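Local coordinates for phenazine biosynthesis protein PhzF family (Enterococcus faecalis, PDB 1S7J), which probably acts as an isomerase of the PhzF family, with the two-domain diaminopimelate epimerase-like fold, at residues A[35-40]-A[60-66]; A[176-180]-A[209-214]. One frame throughout, in Å; residues are numbered along the deposited sequence.

Contact 1 (A[35-40]-A[60-66])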
loop_
_atom_site.group_PDB
_atom_site.type_symbol
_atom_site.label_atom_id
_atom_site.label_comp_id
_atom_site.label_asym_id
_atom_site.label_seq_id
_atom_site.Cartn_x
_atom_site.Cartn_y
_atom_site.Cartn_z
ATOM N N MET A 35 9.627 -5.013 19.542
ATOM C CA MET A 35 8.955 -4.985 18.260
ATOM C C MET A 35 9.646 -4.033 17.289
ATOM O O MET A 35 9.633 -4.249 16.070
ATOM C CB MET A 35 7.486 -4.608 18.434
ATOM C CG MET A 35 6.669 -5.650 19.188
ATOM S SD MET A 35 4.882 -5.391 19.014
ATOM C CE MET A 35 4.581 -4.419 20.500
ATOM N N GLN A 36 10.193 -2.948 17.829
ATOM C CA GLN A 36 10.913 -1.961 17.035
ATOM C C GLN A 36 12.192 -2.610 16.529
ATOM O O GLN A 36 12.525 -2.535 15.344
ATOM C CB GLN A 36 11.287 -0.759 17.903
ATOM C CG GLN A 36 12.024 0.339 17.141
ATOM C CD GLN A 36 11.136 1.018 16.115
ATOM O OE1 GLN A 36 10.390 1.945 16.448
ATOM N NE2 GLN A 36 11.195 0.557 14.859
ATOM N N ASN A 37 12.895 -3.255 17.447
ATOM C CA ASN A 37 14.147 -3.929 17.148
ATOM C C ASN A 37 13.991 -5.014 16.115
ATOM O O ASN A 37 14.894 -5.251 15.317
ATOM C CB ASN A 37 14.776 -4.487 18.423
ATOM C CG ASN A 37 15.559 -3.434 19.203
ATOM O OD1 ASN A 37 15.744 -3.563 20.415
ATOM N ND2 ASN A 37 16.049 -2.430 18.500
ATOM N N ILE A 38 12.853 -5.694 16.122
ATOM C CA ILE A 38 12.604 -6.739 15.142
ATOM C C ILE A 38 12.465 -6.141 13.773
ATOM O O ILE A 38 12.906 -6.729 12.786
ATOM C CB ILE A 38 11.319 -7.542 15.472
ATOM C CG1 ILE A 38 11.555 -8.439 16.677
ATOM C CG2 ILE A 38 10.878 -8.360 14.274
ATOM C CD1 ILE A 38 10.312 -9.064 17.213
ATOM N N ALA A 39 11.831 -4.953 13.707
ATOM C CA ALA A 39 11.613 -4.256 12.433
ATOM C C ALA A 39 12.925 -3.731 11.869
ATOM O O ALA A 39 13.118 -3.663 10.650
ATOM C CB ALA A 39 10.620 -3.125 12.623
ATOM N N ILE A 40 13.815 -3.308 12.755
ATOM C CA ILE A 40 15.115 -2.806 12.343
ATOM C C ILE A 40 15.892 -3.985 11.775
ATOM O O ILE A 40 16.448 -3.922 10.671
ATOM C CB ILE A 40 15.891 -2.224 13.545
ATOM C CG1 ILE A 40 15.162 -0.992 14.088
ATOM C CG2 ILE A 40 17.298 -1.861 13.138
ATOM C CD1 ILE A 40 15.758 -0.435 15.363
ATOM N N ARG A 60 -0.525 -3.666 14.716
ATOM C CA ARG A 60 0.569 -2.779 15.071
ATOM C C ARG A 60 1.594 -2.851 13.923
ATOM O O ARG A 60 1.994 -3.945 13.522
ATOM C CB ARG A 60 1.222 -3.281 16.345
ATOM C CG ARG A 60 1.649 -2.227 17.304
ATOM C CD ARG A 60 0.681 -2.123 18.452
ATOM N NE ARG A 60 1.360 -2.130 19.748
ATOM C CZ ARG A 60 2.164 -1.156 20.186
ATOM N NH1 ARG A 60 2.733 -1.248 21.381
ATOM N NH2 ARG A 60 2.400 -0.101 19.432
ATOM N N TRP A 61 1.970 -1.712 13.363
ATOM C CA TRP A 61 2.953 -1.696 12.283
ATOM C C TRP A 61 4.177 -0.944 12.721
ATOM O O TRP A 61 4.087 0.060 13.432
ATOM C CB TRP A 61 2.412 -1.026 11.028
ATOM C CG TRP A 61 1.034 -1.404 10.645
ATOM C CD1 TRP A 61 0.661 -2.297 9.675
ATOM C CD2 TRP A 61 -0.173 -0.843 11.151
ATOM N NE1 TRP A 61 -0.699 -2.309 9.542
ATOM C CE2 TRP A 61 -1.243 -1.421 10.439
ATOM C CE3 TRP A 61 -0.462 0.114 12.145
ATOM C CZ2 TRP A 61 -2.579 -1.084 10.677
ATOM C CZ3 TRP A 61 -1.790 0.450 12.386
ATOM C CH2 TRP A 61 -2.832 -0.147 11.652
ATOM N N PHE A 62 5.337 -1.421 12.269
ATOM C CA PHE A 62 6.623 -0.812 12.558
ATOM C C PHE A 62 7.503 -0.828 11.332
ATOM O O PHE A 62 7.442 -1.766 10.546
ATOM C CB PHE A 62 7.370 -1.624 13.627
ATOM C CG PHE A 62 6.821 -1.483 15.005
ATOM C CD1 PHE A 62 5.760 -2.274 15.430
ATOM C CD2 PHE A 62 7.384 -0.582 15.904
ATOM C CE1 PHE A 62 5.270 -2.176 16.723
ATOM C CE2 PHE A 62 6.903 -0.475 17.206
ATOM C CZ PHE A 62 5.841 -1.275 17.616
ATOM N N THR A 63 8.233 0.240 11.103
ATOM C CA THR A 63 9.168 0.307 10.036
ATOM C C THR A 63 10.595 0.274 10.688
ATOM O O THR A 63 10.734 0.387 11.912
ATOM C CB THR A 63 8.984 1.513 9.091
ATOM O OG1 THR A 63 9.296 2.695 9.832
ATOM C CG2 THR A 63 7.563 1.608 8.578
ATOM N N PRO A 64 11.608 0.218 9.883
ATOM C CA PRO A 64 12.901 0.298 10.511
ATOM C C PRO A 64 13.176 1.551 11.358
ATOM O O PRO A 64 14.093 1.581 12.162
ATOM C CB PRO A 64 13.866 0.059 9.412
ATOM C CG PRO A 64 13.088 -0.895 8.508
ATOM C CD PRO A 64 11.727 -0.269 8.512
ATOM N N GLU A 65 12.385 2.608 11.096
ATOM C CA GLU A 65 12.539 3.892 11.820
ATOM C C GLU A 65 11.733 3.943 13.121
ATOM O O GLU A 65 12.260 4.318 14.183
ATOM C CB GLU A 65 12.180 5.050 10.924
ATOM C CG GLU A 65 13.395 5.590 10.192
ATOM C CD GLU A 65 13.067 6.893 9.505
ATOM O OE1 GLU A 65 12.488 7.790 10.177
ATOM O OE2 GLU A 65 13.341 7.026 8.300
ATOM N N ARG A 66 10.430 3.661 13.010
ATOM C CA ARG A 66 9.530 3.634 14.166
ATOM C C ARG A 66 8.098 3.194 13.776
ATOM O O ARG A 66 7.846 2.853 12.625
ATOM C CB ARG A 66 9.555 4.990 14.918
ATOM C CG ARG A 66 8.510 6.033 14.537
ATOM C CD ARG A 66 8.593 6.661 13.155
ATOM N NE ARG A 66 8.637 5.741 12.021
ATOM C CZ ARG A 66 8.085 6.005 10.830
ATOM N NH1 ARG A 66 8.194 5.134 9.835
ATOM N NH2 ARG A 66 7.369 7.116 10.659
#
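Met35 lies over one face of the Phe62 ring: its CB is 3.7 Å from Phe62 CE1 and 4.0 Å from the ring centroid, only 25° off the normal, a CH-pi contact. The sulfur continues past the ring, with SD 5.0 Å from the centroid in an oblique Met-aromatic contact, and Met35 CE ends 3.8 Å from Arg60 NH1. That guanidinium has its stronger partner in Glu67, with which it forms a salt bridge, and it also makes a cation-pi contact with Trp29. One turn along the helix, Ala39 CB rests 3.7 Å from Phe62 CB, its small side chain letting the helix settle close against the strand end. Helix 32-42 is the connection of a beta-alpha-beta crossover between the neighbouring parallel strands 19-25 and 47-53, and strand 56-62 pairs antiparallel with the latter. The axis of helix segment 35-40 passes 8.8 Å from that of strand 60-62, crossing at -47°, and Met35 and Ala39 also touch strand 47-53. Beyond Phe62 the chain leaves the strand and turns against the helix, where Pro64 CG meets Ala39 O at 3.5 Å and the CA atoms of Ile40 and Pro64 come within 4.2 Å. Gln36 reaches across to this turn, its NE2 giving a weak hydrogen bond to Thr63 O (3.0 Å, 124°). Thr63 itself points away from the helix: its OG1 accepts a bond from Arg66 NH1 (2.7 Å) and donates to Arg66 O (3.2 Å), while its side chain lies about 3 Å from that of Glu46, the predicted active-site residue.

Contact 2 (A[176-180]-A[209-214])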
loop_
_atom_site.group_PDB
_atom_site.type_symbol
_atom_site.label_atom_id
_atom_site.label_comp_id
_atom_site.label_asym_id
_atom_site.label_seq_id
_atom_site.Cartn_x
_atom_site.Cartn_y
_atom_site.Cartn_z
ATOM N N ILE A 176 2.163 11.045 -6.596
ATOM C CA ILE A 176 1.524 9.991 -7.346
ATOM C C ILE A 176 1.555 10.364 -8.799
ATOM O O ILE A 176 1.438 11.539 -9.141
ATOM C CB ILE A 176 0.040 9.811 -6.925
ATOM C CG1 ILE A 176 -0.061 9.506 -5.426
ATOM C CG2 ILE A 176 -0.603 8.691 -7.741
ATOM C CD1 ILE A 176 -1.483 9.407 -4.915
ATOM N N VAL A 177 1.775 9.380 -9.658
ATOM C CA VAL A 177 1.807 9.583 -11.088
ATOM C C VAL A 177 0.882 8.526 -11.683
ATOM O O VAL A 177 0.908 7.365 -11.256
ATOM C CB VAL A 177 3.259 9.448 -11.664
ATOM C CG1 VAL A 177 4.158 10.551 -11.097
ATOM C CG2 VAL A 177 3.840 8.089 -11.329
ATOM N N THR A 178 0.070 8.919 -12.653
ATOM C CA THR A 178 -0.896 8.000 -13.263
ATOM C C THR A 178 -0.985 8.162 -14.770
ATOM O O THR A 178 -0.356 9.045 -15.354
ATOM C CB THR A 178 -2.321 8.245 -12.707
ATOM O OG1 THR A 178 -2.246 8.908 -11.435
ATOM C CG2 THR A 178 -3.042 6.949 -12.538
ATOM N N ALA A 179 -1.789 7.305 -15.394
ATOM C CA ALA A 179 -2.011 7.331 -16.832
ATOM C C ALA A 179 -2.876 6.143 -17.250
ATOM O O ALA A 179 -2.997 5.165 -16.509
ATOM C CB ALA A 179 -0.695 7.302 -17.575
ATOM N N SER A 180 -3.502 6.247 -18.420
ATOM C CA SER A 180 -4.342 5.165 -18.933
ATOM C C SER A 180 -3.512 3.908 -19.146
ATOM O O SER A 180 -2.448 3.949 -19.798
ATOM C CB SER A 180 -5.002 5.563 -20.269
ATOM O OG SER A 180 -5.986 6.569 -20.097
ATOM N N ASN A 209 -7.076 8.483 -3.781
ATOM C CA ASN A 209 -7.039 9.583 -4.748
ATOM C C ASN A 209 -7.174 9.002 -6.159
ATOM O O ASN A 209 -7.876 9.554 -7.004
ATOM C CB ASN A 209 -5.703 10.345 -4.666
ATOM C CG ASN A 209 -5.494 11.044 -3.321
ATOM O OD1 ASN A 209 -6.448 11.460 -2.665
ATOM N ND2 ASN A 209 -4.224 11.211 -2.943
ATOM N N LEU A 210 -6.462 7.897 -6.403
ATOM C CA LEU A 210 -6.469 7.209 -7.706
ATOM C C LEU A 210 -7.819 6.714 -8.178
ATOM O O LEU A 210 -8.229 6.998 -9.305
ATOM C CB LEU A 210 -5.507 6.005 -7.684
ATOM C CG LEU A 210 -4.032 6.177 -8.029
ATOM C CD1 LEU A 210 -3.917 6.905 -9.340
ATOM C CD2 LEU A 210 -3.315 6.930 -6.953
ATOM N N ILE A 211 -8.465 5.880 -7.361
ATOM C CA ILE A 211 -9.761 5.316 -7.719
ATOM C C ILE A 211 -10.841 6.390 -8.014
ATOM O O ILE A 211 -11.494 6.335 -9.057
ATOM C CB ILE A 211 -10.243 4.263 -6.662
ATOM C CG1 ILE A 211 -9.212 3.130 -6.575
ATOM C CG2 ILE A 211 -11.596 3.669 -7.064
ATOM C CD1 ILE A 211 -9.594 2.026 -5.618
ATOM N N PRO A 212 -11.054 7.345 -7.092
ATOM C CA PRO A 212 -12.058 8.377 -7.353
ATOM C C PRO A 212 -11.804 9.057 -8.708
ATOM O O PRO A 212 -12.700 9.144 -9.551
ATOM C CB PRO A 212 -11.832 9.350 -6.204
ATOM C CG PRO A 212 -11.495 8.436 -5.089
ATOM C CD PRO A 212 -10.508 7.492 -5.731
ATOM N N TYR A 213 -10.559 9.504 -8.905
ATOM C CA TYR A 213 -10.164 10.178 -10.134
ATOM C C TYR A 213 -10.493 9.399 -11.404
ATOM O O TYR A 213 -11.064 9.961 -12.353
ATOM C CB TYR A 213 -8.648 10.501 -10.114
ATOM C CG TYR A 213 -8.145 11.060 -11.437
ATOM C CD1 TYR A 213 -7.761 10.203 -12.473
ATOM C CD2 TYR A 213 -8.133 12.432 -11.679
ATOM C CE1 TYR A 213 -7.394 10.694 -13.715
ATOM C CE2 TYR A 213 -7.761 12.935 -12.931
ATOM C CZ TYR A 213 -7.396 12.051 -13.944
ATOM O OH TYR A 213 -7.053 12.508 -15.188
ATOM N N TRP A 214 -10.069 8.151 -11.461
ATOM C CA TRP A 214 -10.303 7.326 -12.636
ATOM C C TRP A 214 -11.723 6.813 -12.799
ATOM O O TRP A 214 -12.128 6.441 -13.905
ATOM C CB TRP A 214 -9.287 6.190 -12.692
ATOM C CG TRP A 214 -7.922 6.680 -13.032
ATOM C CD1 TRP A 214 -6.898 6.938 -12.166
ATOM C CD2 TRP A 214 -7.436 7.018 -14.337
ATOM N NE1 TRP A 214 -5.809 7.417 -12.850
ATOM C CE2 TRP A 214 -6.112 7.477 -14.184
ATOM C CE3 TRP A 214 -8.001 6.980 -15.625
ATOM C CZ2 TRP A 214 -5.328 7.895 -15.273
ATOM C CZ3 TRP A 214 -7.221 7.396 -16.708
ATOM C CH2 TRP A 214 -5.903 7.849 -16.523
#
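Helix 207-218 presents Leu210 and Trp214, one turn apart, to the face of strand 175-180 that carries Ile176 and Thr178, whereas Val177 and Ala179 turn away. Leu210 leaves the helix sideways, but its m, m conformation (chi1 -87°, chi2 -51°) brings the forked end back to the strand: CD2 lies 3.3 Å from Ile176 CG2, and CD1 lies 3.3 Å from CG2 of Thr178, whose CB points to the helix. Ile176, with chi1 m and chi2 t, extends CD1 across to Asn209 at the start of the segment. Trp214 (chi1 -71°, chi2 99°) swings its six-membered ring over to the Ala179-Ser180 peptide, where CH2 is 3.5 Å from both Ala179 C and Ser180 N, and CZ3 is 3.7 Å from Ser180 OG; its indole stacks on Phe186 of the adjacent strand. Tyr213 starts toward the strand, yet chi1 t carries it to Phe147 and Tyr141, and its hydroxyl bonds Glu139 and Arg217. With Ile211 and Pro212 packed against strand 243-259, the helix is enclosed by sheet on several sides, consistent with the central helix of a barrel-like domain in the diaminopimelate epimerase fold. The axes of segments 176-180 and 209-214, 10.6 Å apart at closest approach and crossing at -32°, leave room for one layer of side chains. Since that layer makes only van der Waals contacts with the strand, helix and strand are held together by shape and exclusion of water rather than by directional bonds.

How the contacts relate
Contacts 1 and 2 both join a helix to the same extended, curled sheet, but on opposite sides of the chain's centre: their centres are 30 Å apart and their nearest atoms about 18 Å. This separation, together with their order in series along the chain, is consistent with one belonging to each of the two related domains of the PhzF family. Their settings differ. Contact 1, 17 Å from the chain's centre to its own, is partly exposed and adjoins the predicted active-site residue Glu46; contact 2, at 14 Å, is buried, away from that site. Arg196, which precedes helix 207-218 in the chain, touches Thr63 of contact 1, so the two halves probably meet near Glu46.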